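Local coordinates for cystathionine gamma-lyase (Saccharomyces cerevisiae, PDB 1N8P), which belongs to the Cys/Met metabolism family of PLP-dependent enzymes and holds pyridoxal-5'-phosphate in a pocket to which a second subunit contributes, at residues A[77-82]-A[212-216]; A[204-208]-A[252-257]; A[66-70]-A[187-191]; A[182-188]-A[298-304]. All coordinates share one frame; numbering follows the deposited sequence.

Interaction 1: residues A[77-82]-A[212-216]. With PLP (pyridoxal-5'-phosphate), chain E.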
loop_
_atom_site.group_PDB
_atom_site.type_symbol
_atom_site.label_atom_id
_atom_site.label_comp_id
_atom_site.label_asym_id
_atom_site.label_seq_id
_atom_site.Cartn_x
_atom_site.Cartn_y
_atom_site.Cartn_z
ATOM N N SER A 77 -0.152 16.114 8.404
ATOM C CA SER A 77 0.623 14.955 8.845
ATOM C C SER A 77 0.133 14.371 10.164
ATOM O O SER A 77 -0.005 13.176 10.311
ATOM C CB SER A 77 2.067 15.355 9.015
ATOM O OG SER A 77 2.531 16.089 7.900
ATOM N N SER A 78 -0.165 15.220 11.123
ATOM C CA SER A 78 -0.602 14.746 12.434
ATOM C C SER A 78 -1.543 15.729 13.103
ATOM O O SER A 78 -1.743 16.843 12.605
ATOM C CB SER A 78 0.615 14.553 13.379
ATOM O OG SER A 78 1.634 15.540 13.197
ATOM N N GLY A 79 -2.139 15.313 14.219
ATOM C CA GLY A 79 -2.955 16.246 14.959
ATOM C C GLY A 79 -1.969 17.365 15.243
ATOM O O GLY A 79 -2.212 18.511 14.889
ATOM N N SER A 80 -0.821 17.016 15.827
ATOM C CA SER A 80 0.221 17.975 16.163
ATOM C C SER A 80 0.548 19.007 15.093
ATOM O O SER A 80 0.740 20.183 15.406
ATOM C CB SER A 80 1.502 17.237 16.542
ATOM O OG SER A 80 1.258 16.427 17.658
ATOM N N ALA A 81 0.652 18.565 13.848
ATOM C CA ALA A 81 0.950 19.455 12.737
ATOM C C ALA A 81 -0.213 20.419 12.525
ATOM O O ALA A 81 -0.014 21.560 12.110
ATOM C CB ALA A 81 1.181 18.636 11.483
ATOM N N THR A 82 -1.417 19.934 12.829
ATOM C CA THR A 82 -2.672 20.666 12.683
ATOM C C THR A 82 -2.811 21.741 13.749
ATOM O O THR A 82 -3.427 22.792 13.522
ATOM C CB THR A 82 -3.874 19.697 12.772
ATOM O OG1 THR A 82 -3.804 18.764 11.690
ATOM C CG2 THR A 82 -5.174 20.428 12.683
ATOM N N VAL A 212 -1.427 8.110 10.966
ATOM C CA VAL A 212 -1.242 9.286 11.797
ATOM C C VAL A 212 -1.568 10.416 10.817
ATOM O O VAL A 212 -0.809 10.726 9.889
ATOM C CB VAL A 212 0.202 9.471 12.264
ATOM C CG1 VAL A 212 0.367 10.841 12.843
ATOM C CG2 VAL A 212 0.567 8.444 13.289
ATOM N N LEU A 213 -2.724 11.022 11.027
ATOM C CA LEU A 213 -3.194 12.106 10.200
ATOM C C LEU A 213 -4.074 12.990 11.081
ATOM O O LEU A 213 -4.746 12.491 11.989
ATOM C CB LEU A 213 -3.989 11.513 9.038
ATOM C CG LEU A 213 -4.692 12.412 8.037
ATOM C CD1 LEU A 213 -4.733 11.739 6.723
ATOM C CD2 LEU A 213 -6.094 12.715 8.506
ATOM N N GLY A 214 -4.039 14.298 10.841
ATOM C CA GLY A 214 -4.879 15.223 11.584
ATOM C C GLY A 214 -5.723 16.051 10.624
ATOM O O GLY A 214 -5.346 16.284 9.470
ATOM N N VAL A 215 -6.893 16.471 11.055
ATOM C CA VAL A 215 -7.717 17.329 10.198
ATOM C C VAL A 215 -8.511 18.357 10.986
ATOM O O VAL A 215 -8.879 18.119 12.139
ATOM C CB VAL A 215 -8.720 16.536 9.342
ATOM C CG1 VAL A 215 -7.971 15.700 8.360
ATOM C CG2 VAL A 215 -9.626 15.680 10.228
ATOM N N LEU A 216 -8.763 19.503 10.357
ATOM C CA LEU A 216 -9.545 20.548 10.990
ATOM C C LEU A 216 -10.665 20.880 10.027
ATOM O O LEU A 216 -10.653 20.475 8.844
ATOM C CB LEU A 216 -8.656 21.774 11.295
ATOM C CG LEU A 216 -8.358 23.034 10.446
ATOM C CD1 LEU A 216 -6.843 23.364 10.493
ATOM C CD2 LEU A 216 -8.792 22.858 9.015
HETATM N N1 PLP E . -4.622 15.332 20.646
HETATM C C2 PLP E . -5.403 14.393 21.285
HETATM C C2A PLP E . -6.605 14.956 22.036
HETATM C C3 PLP E . -4.974 12.970 21.151
HETATM O O3 PLP E . -5.825 12.123 21.780
HETATM C C4 PLP E . -3.806 12.630 20.403
HETATM C C4A PLP E . -3.353 11.200 20.304
HETATM C C5 PLP E . -3.059 13.752 19.767
HETATM C C6 PLP E . -3.491 15.059 19.904
HETATM C C5A PLP E . -1.847 13.402 18.888
HETATM O O4P PLP E . -2.163 13.252 17.516
HETATM P P PLP E . -1.023 12.974 16.483
HETATM O O1P PLP E . -1.744 12.657 15.275
HETATM O O2P PLP E . -0.245 11.792 17.022
HETATM O O3P PLP E . -0.248 14.205 16.505
#

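Interaction 2: residues A[204-208]-A[252-257]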
loop_
_atom_site.group_PDB
_atom_site.type_symbol
_atom_site.label_atom_id
_atom_site.label_comp_id
_atom_site.label_asym_id
_atom_site.label_seq_id
_atom_site.Cartn_x
_atom_site.Cartn_y
_atom_site.Cartn_z
ATOM N N TYR A 204 -10.372 7.924 16.373
ATOM C CA TYR A 204 -11.665 7.461 15.862
ATOM C C TYR A 204 -12.016 7.549 14.398
ATOM O O TYR A 204 -12.738 6.675 13.907
ATOM C CB TYR A 204 -12.818 8.120 16.631
ATOM C CG TYR A 204 -12.763 7.893 18.106
ATOM C CD1 TYR A 204 -11.921 8.659 18.909
ATOM C CD2 TYR A 204 -13.511 6.879 18.705
ATOM C CE1 TYR A 204 -11.828 8.423 20.291
ATOM C CE2 TYR A 204 -13.420 6.622 20.079
ATOM C CZ TYR A 204 -12.579 7.402 20.865
ATOM O OH TYR A 204 -12.489 7.176 22.217
ATOM N N ILE A 205 -11.569 8.595 13.704
ATOM C CA ILE A 205 -11.898 8.763 12.268
ATOM C C ILE A 205 -11.335 7.594 11.421
ATOM O O ILE A 205 -12.095 6.809 10.879
ATOM C CB ILE A 205 -11.406 10.184 11.743
ATOM C CG1 ILE A 205 -12.274 11.285 12.365
ATOM C CG2 ILE A 205 -11.475 10.284 10.224
ATOM C CD1 ILE A 205 -11.704 12.670 12.195
ATOM N N ASN A 206 -10.020 7.465 11.294
ATOM C CA ASN A 206 -9.508 6.342 10.541
ATOM C C ASN A 206 -9.919 5.123 11.342
ATOM O O ASN A 206 -10.454 4.139 10.788
ATOM C CB ASN A 206 -7.992 6.386 10.442
ATOM C CG ASN A 206 -7.421 5.075 9.970
ATOM O OD1 ASN A 206 -7.267 4.133 10.740
ATOM N ND2 ASN A 206 -7.128 5.001 8.703
ATOM N N GLY A 207 -9.623 5.223 12.648
ATOM C CA GLY A 207 -9.960 4.223 13.632
ATOM C C GLY A 207 -9.418 2.817 13.586
ATOM O O GLY A 207 -9.919 1.949 14.306
ATOM N N HIS A 208 -8.416 2.556 12.757
ATOM C CA HIS A 208 -7.868 1.219 12.705
ATOM C C HIS A 208 -6.411 1.192 13.160
ATOM O O HIS A 208 -5.694 0.209 12.969
ATOM C CB HIS A 208 -8.058 0.669 11.304
ATOM C CG HIS A 208 -9.492 0.385 10.976
ATOM N ND1 HIS A 208 -10.056 -0.859 11.119
ATOM C CD2 HIS A 208 -10.501 1.205 10.615
ATOM C CE1 HIS A 208 -11.348 -0.799 10.860
ATOM N NE2 HIS A 208 -11.643 0.445 10.553
ATOM N N THR A 252 -17.159 3.786 8.578
ATOM C CA THR A 252 -17.811 2.981 9.608
ATOM C C THR A 252 -17.790 3.736 10.932
ATOM O O THR A 252 -18.239 3.224 11.947
ATOM C CB THR A 252 -17.114 1.601 9.782
ATOM O OG1 THR A 252 -15.700 1.762 9.670
ATOM C CG2 THR A 252 -17.554 0.609 8.698
ATOM N N LEU A 253 -17.288 4.971 10.902
ATOM C CA LEU A 253 -17.196 5.802 12.090
ATOM C C LEU A 253 -18.469 5.805 12.902
ATOM O O LEU A 253 -18.427 5.727 14.139
ATOM C CB LEU A 253 -16.878 7.244 11.718
ATOM C CG LEU A 253 -16.860 8.341 12.793
ATOM C CD1 LEU A 253 -15.783 8.093 13.834
ATOM C CD2 LEU A 253 -16.589 9.669 12.094
ATOM N N HIS A 254 -19.604 5.924 12.219
ATOM C CA HIS A 254 -20.857 5.943 12.944
ATOM C C HIS A 254 -21.178 4.586 13.546
ATOM O O HIS A 254 -21.713 4.522 14.654
ATOM C CB HIS A 254 -21.988 6.432 12.051
ATOM C CG HIS A 254 -22.132 5.654 10.799
ATOM N ND1 HIS A 254 -23.120 4.715 10.624
ATOM C CD2 HIS A 254 -21.345 5.591 9.701
ATOM C CE1 HIS A 254 -22.926 4.097 9.472
ATOM N NE2 HIS A 254 -21.853 4.610 8.894
ATOM N N LEU A 255 -20.874 3.497 12.851
ATOM C CA LEU A 255 -21.149 2.191 13.458
ATOM C C LEU A 255 -20.166 1.902 14.610
ATOM O O LEU A 255 -20.561 1.467 15.677
ATOM C CB LEU A 255 -21.080 1.080 12.420
ATOM C CG LEU A 255 -22.115 1.253 11.305
ATOM C CD1 LEU A 255 -22.042 0.078 10.357
ATOM C CD2 LEU A 255 -23.510 1.365 11.907
ATOM N N ARG A 256 -18.888 2.165 14.403
ATOM C CA ARG A 256 -17.899 1.929 15.452
ATOM C C ARG A 256 -18.158 2.765 16.697
ATOM O O ARG A 256 -18.299 2.231 17.774
ATOM C CB ARG A 256 -16.479 2.216 14.948
ATOM C CG ARG A 256 -15.989 1.252 13.930
ATOM C CD ARG A 256 -14.536 1.512 13.598
ATOM N NE ARG A 256 -14.329 2.471 12.523
ATOM C CZ ARG A 256 -14.114 3.764 12.708
ATOM N NH1 ARG A 256 -14.094 4.245 13.925
ATOM N NH2 ARG A 256 -13.859 4.561 11.677
ATOM N N VAL A 257 -18.207 4.080 16.549
ATOM C CA VAL A 257 -18.443 4.990 17.670
ATOM C C VAL A 257 -19.745 4.749 18.424
ATOM O O VAL A 257 -19.846 5.006 19.618
ATOM C CB VAL A 257 -18.436 6.407 17.177
ATOM C CG1 VAL A 257 -18.900 7.325 18.255
ATOM C CG2 VAL A 257 -17.032 6.775 16.724
#

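Interaction 3: residues A[66-70]-A[187-191]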
loop_
_atom_site.group_PDB
_atom_site.type_symbol
_atom_site.label_atom_id
_atom_site.label_comp_id
_atom_site.label_asym_id
_atom_site.label_seq_id
_atom_site.Cartn_x
_atom_site.Cartn_y
_atom_site.Cartn_z
ATOM N N ALA A 66 -17.928 17.671 6.031
ATOM C CA ALA A 66 -19.347 17.326 5.969
ATOM C C ALA A 66 -19.806 16.664 7.235
ATOM O O ALA A 66 -20.879 16.967 7.747
ATOM C CB ALA A 66 -19.619 16.391 4.796
ATOM N N LEU A 67 -19.014 15.736 7.748
ATOM C CA LEU A 67 -19.435 15.043 8.962
ATOM C C LEU A 67 -19.361 16.041 10.112
ATOM O O LEU A 67 -20.106 15.950 11.097
ATOM C CB LEU A 67 -18.539 13.820 9.231
ATOM C CG LEU A 67 -18.396 12.723 8.163
ATOM C CD1 LEU A 67 -17.515 11.627 8.738
ATOM C CD2 LEU A 67 -19.742 12.152 7.752
ATOM N N GLU A 68 -18.477 17.022 9.969
ATOM C CA GLU A 68 -18.324 18.024 11.003
ATOM C C GLU A 68 -19.264 19.207 10.795
ATOM O O GLU A 68 -19.079 20.255 11.410
ATOM C CB GLU A 68 -16.897 18.517 11.042
ATOM C CG GLU A 68 -16.496 19.045 12.395
ATOM C CD GLU A 68 -16.670 17.997 13.484
ATOM O OE1 GLU A 68 -15.877 17.041 13.527
ATOM O OE2 GLU A 68 -17.616 18.124 14.300
ATOM N N ASN A 69 -20.279 19.027 9.948
ATOM C CA ASN A 69 -21.263 20.068 9.632
ATOM C C ASN A 69 -20.529 21.338 9.362
ATOM O O ASN A 69 -20.870 22.368 9.913
ATOM C CB ASN A 69 -22.217 20.308 10.799
ATOM C CG ASN A 69 -23.357 21.244 10.431
ATOM O OD1 ASN A 69 -23.866 21.184 9.317
ATOM N ND2 ASN A 69 -23.774 22.091 11.366
ATOM N N ALA A 70 -19.517 21.266 8.515
ATOM C CA ALA A 70 -18.703 22.427 8.222
ATOM C C ALA A 70 -18.467 22.683 6.742
ATOM O O ALA A 70 -18.542 21.791 5.901
ATOM C CB ALA A 70 -17.360 22.297 8.942
ATOM N N SER A 187 -20.447 14.586 18.399
ATOM C CA SER A 187 -20.590 16.014 18.563
ATOM C C SER A 187 -20.039 16.864 17.435
ATOM O O SER A 187 -19.142 16.462 16.700
ATOM C CB SER A 187 -19.930 16.418 19.866
ATOM O OG SER A 187 -20.059 17.809 20.082
ATOM N N ASN A 188 -20.584 18.068 17.322
ATOM C CA ASN A 188 -20.182 19.025 16.289
ATOM C C ASN A 188 -19.968 20.407 16.898
ATOM O O ASN A 188 -20.833 21.290 16.764
ATOM C CB ASN A 188 -21.257 19.111 15.203
ATOM C CG ASN A 188 -21.309 17.884 14.342
ATOM O OD1 ASN A 188 -22.298 17.643 13.663
ATOM N ND2 ASN A 188 -20.236 17.111 14.343
ATOM N N PRO A 189 -18.801 20.611 17.552
ATOM C CA PRO A 189 -18.427 21.863 18.208
ATOM C C PRO A 189 -18.712 23.158 17.446
ATOM O O PRO A 189 -18.938 24.183 18.080
ATOM C CB PRO A 189 -16.940 21.656 18.518
ATOM C CG PRO A 189 -16.867 20.202 18.771
ATOM C CD PRO A 189 -17.708 19.626 17.671
ATOM N N LEU A 190 -18.707 23.145 16.114
ATOM C CA LEU A 190 -19.000 24.398 15.394
ATOM C C LEU A 190 -20.404 24.886 15.760
ATOM O O LEU A 190 -20.602 26.072 16.020
ATOM C CB LEU A 190 -18.896 24.232 13.876
ATOM C CG LEU A 190 -17.525 23.794 13.396
ATOM C CD1 LEU A 190 -17.417 23.952 11.872
ATOM C CD2 LEU A 190 -16.480 24.610 14.144
ATOM N N ASN A 191 -21.364 23.963 15.809
ATOM C CA ASN A 191 -22.737 24.292 16.165
ATOM C C ASN A 191 -22.804 24.822 17.569
ATOM O O ASN A 191 -23.866 24.852 18.168
ATOM C CB ASN A 191 -23.629 23.065 16.088
ATOM C CG ASN A 191 -23.609 22.435 14.742
ATOM O OD1 ASN A 191 -23.039 22.994 13.800
ATOM N ND2 ASN A 191 -24.235 21.263 14.621
#

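Interaction 4: residues A[182-188]-A[298-304]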
loop_
_atom_site.group_PDB
_atom_site.type_symbol
_atom_site.label_atom_id
_atom_site.label_comp_id
_atom_site.label_asym_id
_atom_site.label_seq_id
_atom_site.Cartn_x
_atom_site.Cartn_y
_atom_site.Cartn_z
ATOM N N LEU A 182 -14.534 12.411 21.006
ATOM C CA LEU A 182 -15.948 12.146 20.773
ATOM C C LEU A 182 -16.190 11.870 19.292
ATOM O O LEU A 182 -17.047 11.069 18.959
ATOM C CB LEU A 182 -16.806 13.318 21.237
ATOM C CG LEU A 182 -16.868 13.596 22.745
ATOM C CD1 LEU A 182 -17.671 14.875 22.981
ATOM C CD2 LEU A 182 -17.529 12.423 23.479
ATOM N N SER A 183 -15.424 12.526 18.419
ATOM C CA SER A 183 -15.532 12.336 16.965
ATOM C C SER A 183 -16.746 12.992 16.294
ATOM O O SER A 183 -17.781 13.170 16.911
ATOM C CB SER A 183 -15.657 10.880 16.644
ATOM O OG SER A 183 -17.035 10.595 16.580
ATOM N N PRO A 184 -16.634 13.328 15.002
ATOM C CA PRO A 184 -17.782 13.939 14.333
ATOM C C PRO A 184 -19.139 13.343 14.749
ATOM O O PRO A 184 -20.079 14.060 14.997
ATOM C CB PRO A 184 -17.463 13.703 12.852
ATOM C CG PRO A 184 -15.963 13.935 12.828
ATOM C CD PRO A 184 -15.499 13.179 14.068
ATOM N N TYR A 185 -19.226 12.033 14.869
ATOM C CA TYR A 185 -20.483 11.399 15.214
ATOM C C TYR A 185 -21.196 11.908 16.477
ATOM O O TYR A 185 -22.344 12.310 16.431
ATOM C CB TYR A 185 -20.296 9.858 15.318
ATOM C CG TYR A 185 -21.617 9.133 15.490
ATOM C CD1 TYR A 185 -22.614 9.250 14.517
ATOM C CD2 TYR A 185 -21.905 8.413 16.645
ATOM C CE1 TYR A 185 -23.863 8.688 14.681
ATOM C CE2 TYR A 185 -23.162 7.841 16.824
ATOM C CZ TYR A 185 -24.146 7.992 15.823
ATOM O OH TYR A 185 -25.422 7.469 15.957
ATOM N N ILE A 186 -20.511 11.864 17.612
ATOM C CA ILE A 186 -21.071 12.273 18.880
ATOM C C ILE A 186 -21.271 13.770 19.037
ATOM O O ILE A 186 -22.176 14.186 19.732
ATOM C CB ILE A 186 -20.177 11.797 20.067
ATOM C CG1 ILE A 186 -20.123 10.267 20.090
ATOM C CG2 ILE A 186 -20.730 12.363 21.423
ATOM C CD1 ILE A 186 -19.291 9.727 21.205
ATOM N N SER A 187 -20.447 14.586 18.399
ATOM C CA SER A 187 -20.590 16.014 18.563
ATOM C C SER A 187 -20.039 16.864 17.435
ATOM O O SER A 187 -19.142 16.462 16.700
ATOM C CB SER A 187 -19.930 16.418 19.866
ATOM O OG SER A 187 -20.059 17.809 20.082
ATOM N N ASN A 188 -20.584 18.068 17.322
ATOM C CA ASN A 188 -20.182 19.025 16.289
ATOM C C ASN A 188 -19.968 20.407 16.898
ATOM O O ASN A 188 -20.833 21.290 16.764
ATOM C CB ASN A 188 -21.257 19.111 15.203
ATOM C CG ASN A 188 -21.309 17.884 14.342
ATOM O OD1 ASN A 188 -22.298 17.643 13.663
ATOM N ND2 ASN A 188 -20.236 17.111 14.343
ATOM N N GLN A 298 -24.423 18.945 23.993
ATOM C CA GLN A 298 -23.362 18.877 22.987
ATOM C C GLN A 298 -23.154 17.488 22.362
ATOM O O GLN A 298 -22.746 17.379 21.200
ATOM C CB GLN A 298 -22.053 19.395 23.586
ATOM C CG GLN A 298 -21.882 20.878 23.388
ATOM C CD GLN A 298 -20.730 21.470 24.166
ATOM O OE1 GLN A 298 -20.399 22.639 23.979
ATOM N NE2 GLN A 298 -20.116 20.682 25.047
ATOM N N HIS A 299 -23.458 16.444 23.134
ATOM C CA HIS A 299 -23.310 15.064 22.722
ATOM C C HIS A 299 -24.547 14.451 22.083
ATOM O O HIS A 299 -25.616 14.486 22.664
ATOM C CB HIS A 299 -22.987 14.182 23.931
ATOM C CG HIS A 299 -21.689 14.494 24.592
ATOM N ND1 HIS A 299 -20.923 13.526 25.210
ATOM C CD2 HIS A 299 -21.004 15.651 24.712
ATOM C CE1 HIS A 299 -19.816 14.076 25.677
ATOM N NE2 HIS A 299 -19.841 15.365 25.389
ATOM N N ARG A 300 -24.391 13.825 20.922
ATOM C CA ARG A 300 -25.506 13.146 20.274
ATOM C C ARG A 300 -26.088 12.054 21.190
ATOM O O ARG A 300 -25.357 11.250 21.778
ATOM C CB ARG A 300 -25.059 12.482 18.982
ATOM C CG ARG A 300 -26.153 11.647 18.333
ATOM C CD ARG A 300 -25.581 10.889 17.145
ATOM N NE ARG A 300 -24.906 11.797 16.227
ATOM C CZ ARG A 300 -25.474 12.300 15.147
ATOM N NH1 ARG A 300 -26.722 11.962 14.867
ATOM N NH2 ARG A 300 -24.804 13.139 14.364
ATOM N N ASP A 301 -27.414 12.033 21.297
ATOM C CA ASP A 301 -28.122 11.054 22.104
ATOM C C ASP A 301 -27.588 10.906 23.512
ATOM O O ASP A 301 -27.996 10.015 24.257
ATOM C CB ASP A 301 -28.105 9.716 21.394
ATOM C CG ASP A 301 -28.878 9.753 20.110
ATOM O OD1 ASP A 301 -30.060 10.126 20.164
ATOM O OD2 ASP A 301 -28.318 9.419 19.050
ATOM N N ALA A 302 -26.701 11.818 23.874
ATOM C CA ALA A 302 -26.064 11.842 25.189
ATOM C C ALA A 302 -25.048 10.698 25.348
ATOM O O ALA A 302 -24.850 10.181 26.460
ATOM C CB ALA A 302 -27.118 11.785 26.280
ATOM N N LEU A 303 -24.414 10.313 24.233
ATOM C CA LEU A 303 -23.425 9.243 24.236
ATOM C C LEU A 303 -22.194 9.752 24.973
ATOM O O LEU A 303 -21.731 10.859 24.712
ATOM C CB LEU A 303 -23.082 8.841 22.799
ATOM C CG LEU A 303 -24.209 8.183 21.981
ATOM C CD1 LEU A 303 -23.844 8.085 20.499
ATOM C CD2 LEU A 303 -24.479 6.837 22.538
ATOM N N GLY A 304 -21.679 8.954 25.906
ATOM C CA GLY A 304 -20.529 9.373 26.689
ATOM C C GLY A 304 -19.195 9.217 26.009
ATOM O O GLY A 304 -18.203 9.821 26.398
#

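Interaction 1: residues A[77-82]-A[212-216]
S78 and G79 run close alongside L213 and G214, their CA atoms 4.3 Å apart at S78-L213 and 4.0 Å at G79-G214. This is the phosphate-binding corner of a type I PLP-dependent fold: the chain leaves edge strand 72-76, turns at S77 and S78 and enters helix 79-88, while the neighbouring antiparallel strand 214-218 begins below it. S78 is the N-cap. Its OG, lying between the backbone N and the carbonyl carbon (chi1 37°), accepts from A81 N and also bonds to G235 O of the second subunit. The helix start is turned onto the phosphate of PLP, where G79 N reaches O1P at 2.9 Å and S80 N reaches O3P at the same length, both almost straight. S80 OG adds a second bond to O3P, and the helix N-terminus is expected to favour the bound anion; R51 and Y49 of the second subunit bind PLP as well. V212, in the loop before the strand, lines the phosphate pocket, its CG1 resting against S78 CB at 3.8 Å and beside PLP O1P. G214 lies under the first turn, where its backbone meets S78, G79 and T82. T82 CG2 touches L216 CB at 4.0 Å, the two side chains crossing at a slant. T82 OG1 donates to S78 O (3.0 Å), and T82 N arrives at the same oxygen from the opposite face of its carbonyl plane.

Interaction 2: residues A[204-208]-A[252-257]
R256 meets the backbone carbonyls of Y204 and I205 through the end of its guanidinium. NH1 donates to Y204 O at 2.8 Å, lying in the plane of that carbonyl, although the oxygen is tilted 18° from the guanidinium plane. NH2 adds weak bonds to Y204 O and to I205 O, the latter 3.0 Å long, so one guanidinium spans two successive carbonyls, firmly at Y204 O and weakly at I205 O. G207 CA lies over one face of the group and T252 C and L253 CA over the opposite one, all displaced toward its rim. The R256 chain is bent at chi3 (-89°), folding the guanidinium back over the first turn of its own helix. Beside these polar bonds, L253 CD1 packs against Y204 CB at 4.1 Å, and V257 CG2 touches Y204 CD2, the two side chains crossing at about a right angle. The contact ties the loop directly after the PLP-pocket residue K203 to the start of helix 253-271, within the large domain of this type I PLP fold. Further out, T252 OG1 receives NE of R256 at 3.2 Å and is itself bonded to G249 O, an oxygen that also takes NH2. H208 stands with its ring plane 82° from the guanidinium. An Asx turn sets the H208 backbone, its N donating to N206 OD1 at 2.8 Å, and R248 of the third subunit packs on both N206 and H208.

Interaction 3: residues A[66-70]-A[187-191]
N188 and E68 form the inner polar contact. N188 ND2 gives a weak bond of 2.8 Å to E68 OE2, the amide standing nearly perpendicular to the carboxylate, and a longer weak one to L67 O. E68 CG lies anti to its backbone nitrogen (chi1 -154°), and the bend at chi2 turns the carboxylate toward the 187-191 loop; the other oxygen, OE1, is bonded to H199, so the group is shared between loop and sheet. An outer polar contact joins two asparagines on the solvent side: N69 ND2 donates to N191 OD1 at 2.7 Å. The acceptor lies in the amide plane of N69, yet the two amides are turned 81° against each other. N69, at positive phi, is the C-prime residue of a Schellman motif that ends helix 55-67, and this turn presents its side chain to the loop. The apolar part is small, with L190 CD1 against A70 CB at 3.4 Å. The contact thus sets the C-terminal end of helix 55-67 against the 3-10 turn between helix 183-186 and strand 196-200; V197 of that strand touches E68, P189 and L190, while helix 8-14 packs on L67.

Interaction 4: residues A[182-188]-A[298-304]
R300 lays its guanidinium flat on the Y185 ring, the planes 7° apart and the centres 4.6 Å from each other, a cation-pi stack offset so that CE1 sits beneath the guanidinium. R300 CD covers the same ring face nearer the phenol end, a CH-pi contact 3.9 Å from the ring centroid. At the edge of the guanidinium, in its plane, lies Y185 O, which takes NE at 2.6 Å and a weaker bond from NH2. One residue therefore supplies both the stacking face and the acceptor, fixing the rotation of the arginine head; the bend at chi3 (-53°) lets the head lie on the ring. The H299 ring is approached over one face by L182 CD1, the leucine crossing it at about a right angle. In the ring plane ND1 donates to L303 O at 2.8 Å, which holds the imidazole in place and draws the 298-304 loop together.

The backbones are joined by R300 N to I186 O (2.5 Å). S187 OG donates to Q298 O at 2.9 Å, from above the carbonyl plane. I186 CG2 packs against H299 CB, and L303 CD1 touches Y185 CE2. The contact joins the short, weakly bonded helix 183-186 of the large domain to the loop between helix 292-298 and strand 307-312, with V257 and R258 of helix 253-271 packed on Y185 and F8 of helix 8-14 meeting the Y185 ring edge-to-face.

How the interactions relate
From the N terminus, interaction 3 opens at 66-70 and interaction 1 at 77-82. Interaction 3 closes its loop at 187-191, overlapping at S187 and N188 the segment where interaction 4 starts. Interaction 2 opens at 204-208, interaction 1 closes at 212-216, interaction 2 at 252-257 and interaction 4 at 298-304. Interaction 1 therefore crosses all three others, interaction 2 is nested inside interaction 4, and interactions 3 and 2 follow in series. Helix 253-271 brings interactions 2, 3 and 4 together: L253 packs on L67, and V257 on Y185 and I186. V215 touches I205, tying strand 214-218, which runs on from the phosphate pocket, to the loop bonded to R256.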